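Local coordinates for putative fimbrium subunit Fim1C (Bacteroides uniformis, PDB 4K4K), which is a putative component of the fimbrial tip, part of the surface filaments that mediate cell adhesion and biofilm formation, at residues T153-A158 with I255-V260; L218-P223 with Y251-S256; I146-D151 with D199-E204. All coordinates share one frame; numbering follows the deposited sequence. Where two conformers were deposited one is given.

Contact 1 of 3, residues T153-A158 with I255-V260; sequences TSLTDA and ISKAGV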
# COMPACT_ATOMS: atom_id res chain seq x y z
N THR A 153 5.65 -23.32 26.91
CA THR A 153 5.30 -24.38 27.86
C THR A 153 4.92 -25.64 27.08
O THR A 153 5.73 -26.57 26.97
CB THR A 153 4.21 -23.90 28.83
OG1 THR A 153 3.11 -23.39 28.08
CG2 THR A 153 4.71 -22.83 29.79
N SER A 154 3.71 -25.66 26.50
CA SER A 154 3.24 -26.80 25.72
C SER A 154 4.02 -26.89 24.41
O SER A 154 4.23 -27.98 23.88
CB SER A 154 1.74 -26.68 25.45
OG SER A 154 1.40 -25.61 24.58
N LEU A 155 4.48 -25.73 23.91
CA LEU A 155 5.22 -25.60 22.67
C LEU A 155 6.39 -24.63 22.83
O LEU A 155 6.37 -23.76 23.71
CB LEU A 155 4.29 -25.07 21.54
CG LEU A 155 3.05 -25.92 21.16
CD1 LEU A 155 2.14 -25.14 20.23
CD2 LEU A 155 3.46 -27.22 20.48
N THR A 156 7.36 -24.74 21.91
CA THR A 156 8.53 -23.87 21.84
C THR A 156 8.52 -23.22 20.47
O THR A 156 7.84 -23.71 19.56
CB THR A 156 9.84 -24.63 22.13
OG1 THR A 156 10.21 -25.39 20.98
CG2 THR A 156 9.76 -25.53 23.35
N ASP A 157 9.24 -22.11 20.31
CA ASP A 157 9.28 -21.43 19.02
C ASP A 157 9.75 -22.38 17.90
O ASP A 157 9.21 -22.31 16.79
CB ASP A 157 10.17 -20.18 19.08
CG ASP A 157 9.49 -18.96 19.66
OD1 ASP A 157 8.32 -19.09 20.12
OD2 ASP A 157 10.11 -17.88 19.67
N ALA A 158 10.67 -23.31 18.23
CA ALA A 158 11.19 -24.33 17.32
C ALA A 158 10.06 -25.22 16.78
O ALA A 158 10.07 -25.55 15.60
CB ALA A 158 12.23 -25.19 18.03
N ILE A 255 0.83 -19.25 20.39
CA ILE A 255 0.28 -20.56 20.10
C ILE A 255 0.62 -21.56 21.21
O ILE A 255 1.77 -21.69 21.64
CB ILE A 255 0.74 -21.07 18.71
CG1 ILE A 255 0.41 -20.03 17.60
CG2 ILE A 255 0.15 -22.47 18.40
CD1 ILE A 255 0.86 -20.46 16.15
N SER A 256 -0.42 -22.28 21.66
CA SER A 256 -0.33 -23.34 22.65
C SER A 256 -1.03 -24.59 22.08
O SER A 256 -1.75 -24.47 21.08
CB SER A 256 -0.96 -22.88 23.96
OG SER A 256 -2.36 -23.06 23.99
N LYS A 257 -0.84 -25.76 22.67
CA LYS A 257 -1.53 -26.97 22.22
C LYS A 257 -3.05 -26.81 22.43
O LYS A 257 -3.84 -27.31 21.63
CB LYS A 257 -1.01 -28.21 22.95
CG LYS A 257 0.30 -28.74 22.40
CD LYS A 257 0.73 -30.01 23.14
CE LYS A 257 1.93 -30.67 22.52
NZ LYS A 257 2.24 -31.98 23.18
N ALA A 258 -3.45 -26.05 23.46
CA ALA A 258 -4.84 -25.79 23.79
C ALA A 258 -5.50 -24.78 22.83
O ALA A 258 -6.73 -24.70 22.79
CB ALA A 258 -4.95 -25.29 25.21
N GLY A 259 -4.70 -24.03 22.08
CA GLY A 259 -5.20 -23.03 21.14
C GLY A 259 -4.36 -21.78 21.04
O GLY A 259 -3.26 -21.70 21.61
N VAL A 260 -4.88 -20.78 20.31
CA VAL A 260 -4.14 -19.54 20.09
C VAL A 260 -4.77 -18.39 20.87
O VAL A 260 -5.97 -18.41 21.17
CB VAL A 260 -3.99 -19.16 18.59
CG1 VAL A 260 -3.33 -20.27 17.78
CG2 VAL A 260 -5.32 -18.77 17.97

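Contact 2 of 3, residues L218-P223 with Y251-S256; sequences LTFTVP and YTITIS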
# COMPACT_ATOMS: atom_id res chain seq x y z
N LEU A 218 -8.06 -15.90 10.72
CA LEU A 218 -6.67 -16.24 10.45
C LEU A 218 -6.51 -17.74 10.68
O LEU A 218 -6.97 -18.24 11.72
CB LEU A 218 -5.68 -15.48 11.35
CG LEU A 218 -5.58 -13.97 11.22
CD1 LEU A 218 -4.51 -13.44 12.15
CD2 LEU A 218 -5.26 -13.54 9.77
N THR A 219 -5.87 -18.45 9.75
CA THR A 219 -5.61 -19.89 9.92
C THR A 219 -4.10 -20.07 10.05
O THR A 219 -3.35 -19.61 9.19
CB THR A 219 -6.22 -20.75 8.79
OG1 THR A 219 -7.64 -20.58 8.83
CG2 THR A 219 -5.90 -22.26 8.95
N PHE A 220 -3.67 -20.75 11.12
CA PHE A 220 -2.27 -21.06 11.35
C PHE A 220 -2.09 -22.56 11.22
O PHE A 220 -2.65 -23.29 12.03
CB PHE A 220 -1.83 -20.61 12.77
CG PHE A 220 -2.07 -19.14 13.01
CD1 PHE A 220 -3.28 -18.70 13.54
CD2 PHE A 220 -1.11 -18.20 12.67
CE1 PHE A 220 -3.52 -17.33 13.71
CE2 PHE A 220 -1.35 -16.84 12.84
CZ PHE A 220 -2.56 -16.42 13.35
N THR A 221 -1.35 -23.02 10.19
CA THR A 221 -1.09 -24.45 9.98
C THR A 221 0.31 -24.72 10.52
O THR A 221 1.27 -24.17 9.98
CB THR A 221 -1.25 -24.81 8.49
OG1 THR A 221 -2.46 -24.22 8.00
CG2 THR A 221 -1.25 -26.32 8.24
N VAL A 222 0.41 -25.52 11.58
CA VAL A 222 1.66 -25.82 12.24
C VAL A 222 2.15 -27.22 11.83
O VAL A 222 1.58 -28.22 12.26
CB VAL A 222 1.51 -25.69 13.78
CG1 VAL A 222 2.85 -25.86 14.48
CG2 VAL A 222 0.88 -24.34 14.16
N PRO A 223 3.23 -27.31 11.02
CA PRO A 223 3.73 -28.63 10.59
C PRO A 223 4.20 -29.51 11.76
O PRO A 223 3.95 -30.72 11.74
CB PRO A 223 4.89 -28.30 9.66
CG PRO A 223 4.71 -26.89 9.28
CD PRO A 223 4.03 -26.22 10.43
N TYR A 251 -0.60 -7.96 14.88
CA TYR A 251 -1.09 -9.04 15.74
C TYR A 251 0.06 -9.83 16.30
O TYR A 251 0.96 -10.21 15.55
CB TYR A 251 -2.03 -10.00 14.98
CG TYR A 251 -3.26 -9.35 14.38
CD1 TYR A 251 -4.37 -9.06 15.17
CD2 TYR A 251 -3.35 -9.10 13.01
CE1 TYR A 251 -5.52 -8.49 14.63
CE2 TYR A 251 -4.49 -8.51 12.46
CZ TYR A 251 -5.57 -8.22 13.27
OH TYR A 251 -6.70 -7.66 12.72
N THR A 252 0.02 -10.10 17.62
CA THR A 252 0.98 -11.00 18.26
C THR A 252 0.19 -12.25 18.60
O THR A 252 -0.77 -12.20 19.38
CB THR A 252 1.71 -10.38 19.45
OG1 THR A 252 2.43 -9.23 19.00
CG2 THR A 252 2.69 -11.37 20.10
N ILE A 253 0.57 -13.37 17.97
CA ILE A 253 -0.11 -14.64 18.14
C ILE A 253 0.68 -15.54 19.06
O ILE A 253 1.83 -15.86 18.75
CB ILE A 253 -0.30 -15.33 16.74
CG1 ILE A 253 -0.68 -14.34 15.60
CG2 ILE A 253 -1.19 -16.58 16.82
CD1 ILE A 253 -2.02 -13.78 15.60
N THR A 254 0.08 -15.95 20.17
CA THR A 254 0.73 -16.91 21.06
C THR A 254 0.06 -18.26 20.83
O THR A 254 -1.13 -18.43 21.11
CB THR A 254 0.71 -16.47 22.54
OG1 THR A 254 1.29 -15.18 22.64
CG2 THR A 254 1.48 -17.45 23.43
N ILE A 255 0.83 -19.25 20.39
CA ILE A 255 0.28 -20.56 20.10
C ILE A 255 0.62 -21.56 21.21
O ILE A 255 1.77 -21.69 21.64
CB ILE A 255 0.74 -21.07 18.71
CG1 ILE A 255 0.41 -20.03 17.60
CG2 ILE A 255 0.15 -22.47 18.40
CD1 ILE A 255 0.86 -20.46 16.15
N SER A 256 -0.42 -22.28 21.66
CA SER A 256 -0.33 -23.34 22.65
C SER A 256 -1.03 -24.59 22.08
O SER A 256 -1.75 -24.47 21.08
CB SER A 256 -0.96 -22.88 23.96
OG SER A 256 -2.36 -23.06 23.99

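Contact 3 of 3, residues I146-D151 with D199-E204; sequences ITIKAD and DGLKAE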
# COMPACT_ATOMS: atom_id res chain seq x y z
N ILE A 146 1.98 -9.75 11.36
CA ILE A 146 1.75 -10.80 12.34
C ILE A 146 3.07 -11.34 12.87
O ILE A 146 3.98 -11.67 12.11
CB ILE A 146 0.87 -11.91 11.67
CG1 ILE A 146 -0.54 -11.34 11.32
CG2 ILE A 146 0.78 -13.20 12.51
CD1 ILE A 146 -1.29 -12.05 10.29
N THR A 147 3.15 -11.45 14.21
CA THR A 147 4.29 -12.05 14.87
C THR A 147 3.77 -13.29 15.57
O THR A 147 2.78 -13.22 16.29
CB THR A 147 4.94 -11.05 15.84
OG1 THR A 147 5.24 -9.86 15.12
CG2 THR A 147 6.21 -11.57 16.47
N ILE A 148 4.42 -14.43 15.35
CA ILE A 148 4.02 -15.69 15.99
C ILE A 148 5.01 -16.07 17.08
O ILE A 148 6.22 -16.00 16.86
CB ILE A 148 3.90 -16.81 14.91
CG1 ILE A 148 2.82 -16.48 13.85
CG2 ILE A 148 3.69 -18.20 15.53
CD1 ILE A 148 3.09 -17.17 12.51
N LYS A 149 4.52 -16.50 18.25
CA LYS A 149 5.41 -17.03 19.28
C LYS A 149 4.73 -18.21 19.98
O LYS A 149 3.51 -18.30 20.02
CB LYS A 149 5.86 -15.96 20.29
CG LYS A 149 4.75 -15.23 21.03
CD LYS A 149 5.35 -14.11 21.88
CE LYS A 149 4.32 -13.49 22.79
NZ LYS A 149 4.86 -12.28 23.49
N ALA A 150 5.53 -19.10 20.52
CA ALA A 150 4.98 -20.22 21.27
C ALA A 150 4.66 -19.78 22.69
O ALA A 150 5.22 -18.79 23.16
CB ALA A 150 5.97 -21.37 21.30
N ASP A 151 3.83 -20.54 23.42
CA ASP A 151 3.59 -20.24 24.82
C ASP A 151 4.86 -20.46 25.68
O ASP A 151 4.92 -19.98 26.81
CB ASP A 151 2.41 -21.06 25.39
CG ASP A 151 2.48 -22.58 25.22
OD1 ASP A 151 3.55 -23.10 24.83
OD2 ASP A 151 1.51 -23.25 25.62
N ASP A 199 8.09 -15.24 6.86
CA ASP A 199 9.54 -15.19 6.96
C ASP A 199 9.86 -15.52 8.39
O ASP A 199 9.83 -14.64 9.26
CB ASP A 199 10.07 -13.81 6.52
CG ASP A 199 11.59 -13.67 6.45
OD1 ASP A 199 12.30 -14.68 6.69
OD2 ASP A 199 12.07 -12.56 6.13
N GLY A 200 10.05 -16.80 8.64
CA GLY A 200 10.26 -17.33 9.98
C GLY A 200 8.95 -17.23 10.74
O GLY A 200 7.90 -17.61 10.22
N LEU A 201 8.99 -16.62 11.92
CA LEU A 201 7.77 -16.49 12.71
C LEU A 201 7.07 -15.13 12.51
O LEU A 201 6.28 -14.70 13.34
CB LEU A 201 8.05 -16.80 14.18
CG LEU A 201 8.52 -18.25 14.46
CD1 LEU A 201 8.79 -18.46 15.92
CD2 LEU A 201 7.52 -19.30 13.92
N LYS A 202 7.28 -14.52 11.34
CA LYS A 202 6.63 -13.27 10.96
C LYS A 202 5.83 -13.49 9.70
O LYS A 202 6.29 -14.21 8.81
CB LYS A 202 7.67 -12.14 10.76
CG LYS A 202 8.27 -11.64 12.07
CD LYS A 202 9.55 -10.86 11.83
CE LYS A 202 10.30 -10.59 13.12
NZ LYS A 202 11.55 -9.82 12.88
N ALA A 203 4.64 -12.93 9.63
CA ALA A 203 3.79 -13.00 8.44
C ALA A 203 3.27 -11.62 8.12
O ALA A 203 3.06 -10.81 9.03
CB ALA A 203 2.64 -13.97 8.64
N GLU A 204 3.09 -11.33 6.83
CA GLU A 204 2.59 -10.03 6.44
C GLU A 204 1.68 -10.15 5.25
O GLU A 204 1.78 -11.12 4.47
CB GLU A 204 3.73 -9.03 6.15
CG GLU A 204 4.55 -9.38 4.91
CD GLU A 204 5.77 -8.51 4.66
OE1 GLU A 204 5.83 -7.38 5.21
OE2 GLU A 204 6.64 -8.94 3.88

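Contact 1 of 3, residues T153-A158 with I255-V260
S154 and L155 pack against I255, S256 and K257 where a type I beta turn, S256 to G259, joins strands 247-256 and 259-268 as a tight hairpin. The family belongs to the transthyretin clan, and this contact lies at one end of the long, all-beta chain, where the loop after strand 132-150 comes up beside the hairpin. The one polar bond across the contact runs from K257 N to S154 OG, 2.9 Å long and fairly straight at 162° at the hydrogen. Serine suits the place because its short hydroxyl can face the turn amide while also being hydrogen-bonded to D151 OD2; the carboxylate thus probably helps to fix the hydroxyl's rotation.

The K257 side chain can be followed outward from this bond. K257 CB stands 3.9 Å from S154 OG. K257 CG is anti to the carbonyl carbon (chi1 -80°), which carries it over the loop, 4.0 Å from S154 CB and also 4.0 Å from L155 CD2. Beyond CG the chain is extended: CD passes S154, and K257 CE comes 3.8 Å from S154 O. A lysine fits such an exposed position, since its methylenes cover the loop while its charged end belongs at the surface.

L155 faces the interior instead. L155 CD1 meets I255 CG2 at 3.8 Å and also rests on the backbone between I255 and K257; L155 also touches A150, L160 and L225.

Within the turn, G259 adopts angles at which a side chain would press on the carbonyl oxygen of A258. Its own carbonyl takes two donors from opposite faces of its plane: S256 N at 2.9 Å from G259 O, and S256 OG, also 2.9 Å from G259 O.

Contact 2 of 3, residues L218-P223 with Y251-S256
F220 and I253 reach toward each other, tip to tip, across the interior of a beta sandwich. Strand 217-222 belongs to one layer, between strands 164-177 and 228-233; strand 247-256 belongs to the other, between strands 132-150 and 259-268. The two short strand segments approach to 10.7 Å between axes, with their directions 46° apart, so the layers meet through side chains.

The CH-pi interaction comes first. I253 CG2 sits over one face of the F220 ring, 4.0 Å from its centroid and displaced toward the rim. Chi1 of -56° sets F220 CG anti to the carbonyl carbon, and chi2 of 90° turns the ring. A flat aromatic suits this position, offering a broad surface to a branched methyl group.

The remaining contacts are apolar. The other branch of I253 reaches the far end of the same ring: I253 CD1 is 3.5 Å and I253 CG1 3.6 Å from F220 CZ. I253 CD1 also touches L218 CD1 at 4.3 Å, so one beta-branched residue touches both L218 and F220, at alternate positions of the facing strand. An alanine at I253 would probably open a gap over one face of the F220 ring and leave L218 CD1 without its partner methyl.

The threonines between these residues, T219, T221, T252 and T254, lie on the outer faces, where a hydroxyl is affordable; T219 OG1 is hydrogen-bonded to H231 ND1. At the other end of the interface a single methyl serves two partners: I255 CD1 lies 4.3 Å from F220 CB and 4.4 Å from V222 CG2.

Contact 3 of 3, residues I146-D151 with D199-E204
I146 and A203 form an antiparallel hydrogen-bonded pair that joins strand 132-150 to strand 202-207 of the all-beta fold, close to the tight turn of the hairpin 192-199/202-207. Two backbone bonds hold the pair: I146 N to A203 O, 2.8 Å, and A203 N to I146 O, 2.9 Å. Next along comes the non-hydrogen-bonded pair T147 and K202, whose side chains project to the opposite face, where a threonine and a lysine suit the more solvent-accessible surface. A third bond, from I148 N to L201 O at 2.8 Å, is almost collinear with the L201 carbonyl (165°); there the regular pairing ends.

Side chains follow from this register. A203 CB lies 4.1 Å from I146 CB, and a small residue is consistent with this place, where V165 touches A203, I146 and I148 from inside the sandwich. L201 stands partly outside that interior, yet packs closely on I148: L201 CB lies 3.3 Å from I148 O, and I148 CB and L201 CB are 4.2 Å apart. Chi1 of -64° sets L201 CG anti to the carbonyl carbon; the extended chi2 (179°) then lays L201 CD1 3.7 Å from I148 O. D157 packs on L201 as well.

Further out, the turn itself sets where L201 stands. It is a type II' turn from D199 to K202, and the positive phi of G200 is easily adopted without a side chain. Strand 132-150 is held along its other edge by strand 247-256, running parallel, with T147 bonded through its backbone to Y251 and I253. One residue beyond A203, E204 OE1 makes a salt bridge with K143 NZ and E204 OE2 a hydrogen bond with H197 ND1. The hairpin closes through D199 N, which donates to K202 O at 2.8 Å.

Overall arrangement
From the N terminus, strand 132-150 supplies 146-151, and 153-158 follows in the loop just after it. Contact 3 closes the first excursion, when the chain returns at 199-204. Contact 2 then opens at 218-223, on the strand after 202-207, and closes at 251-256, so the two lie in series. Contact 1 spans from 153-158 to 255-260: it crosses contact 3 and ends on the same stretch as contact 2, sharing I255 and S256. Contact 3 joins neighbouring strands edge to edge, contact 2 joins the sandwich layers, and contact 1 ties a loop to a hairpin turn. The backbone pairing of 146-151 with 251-256 links all three.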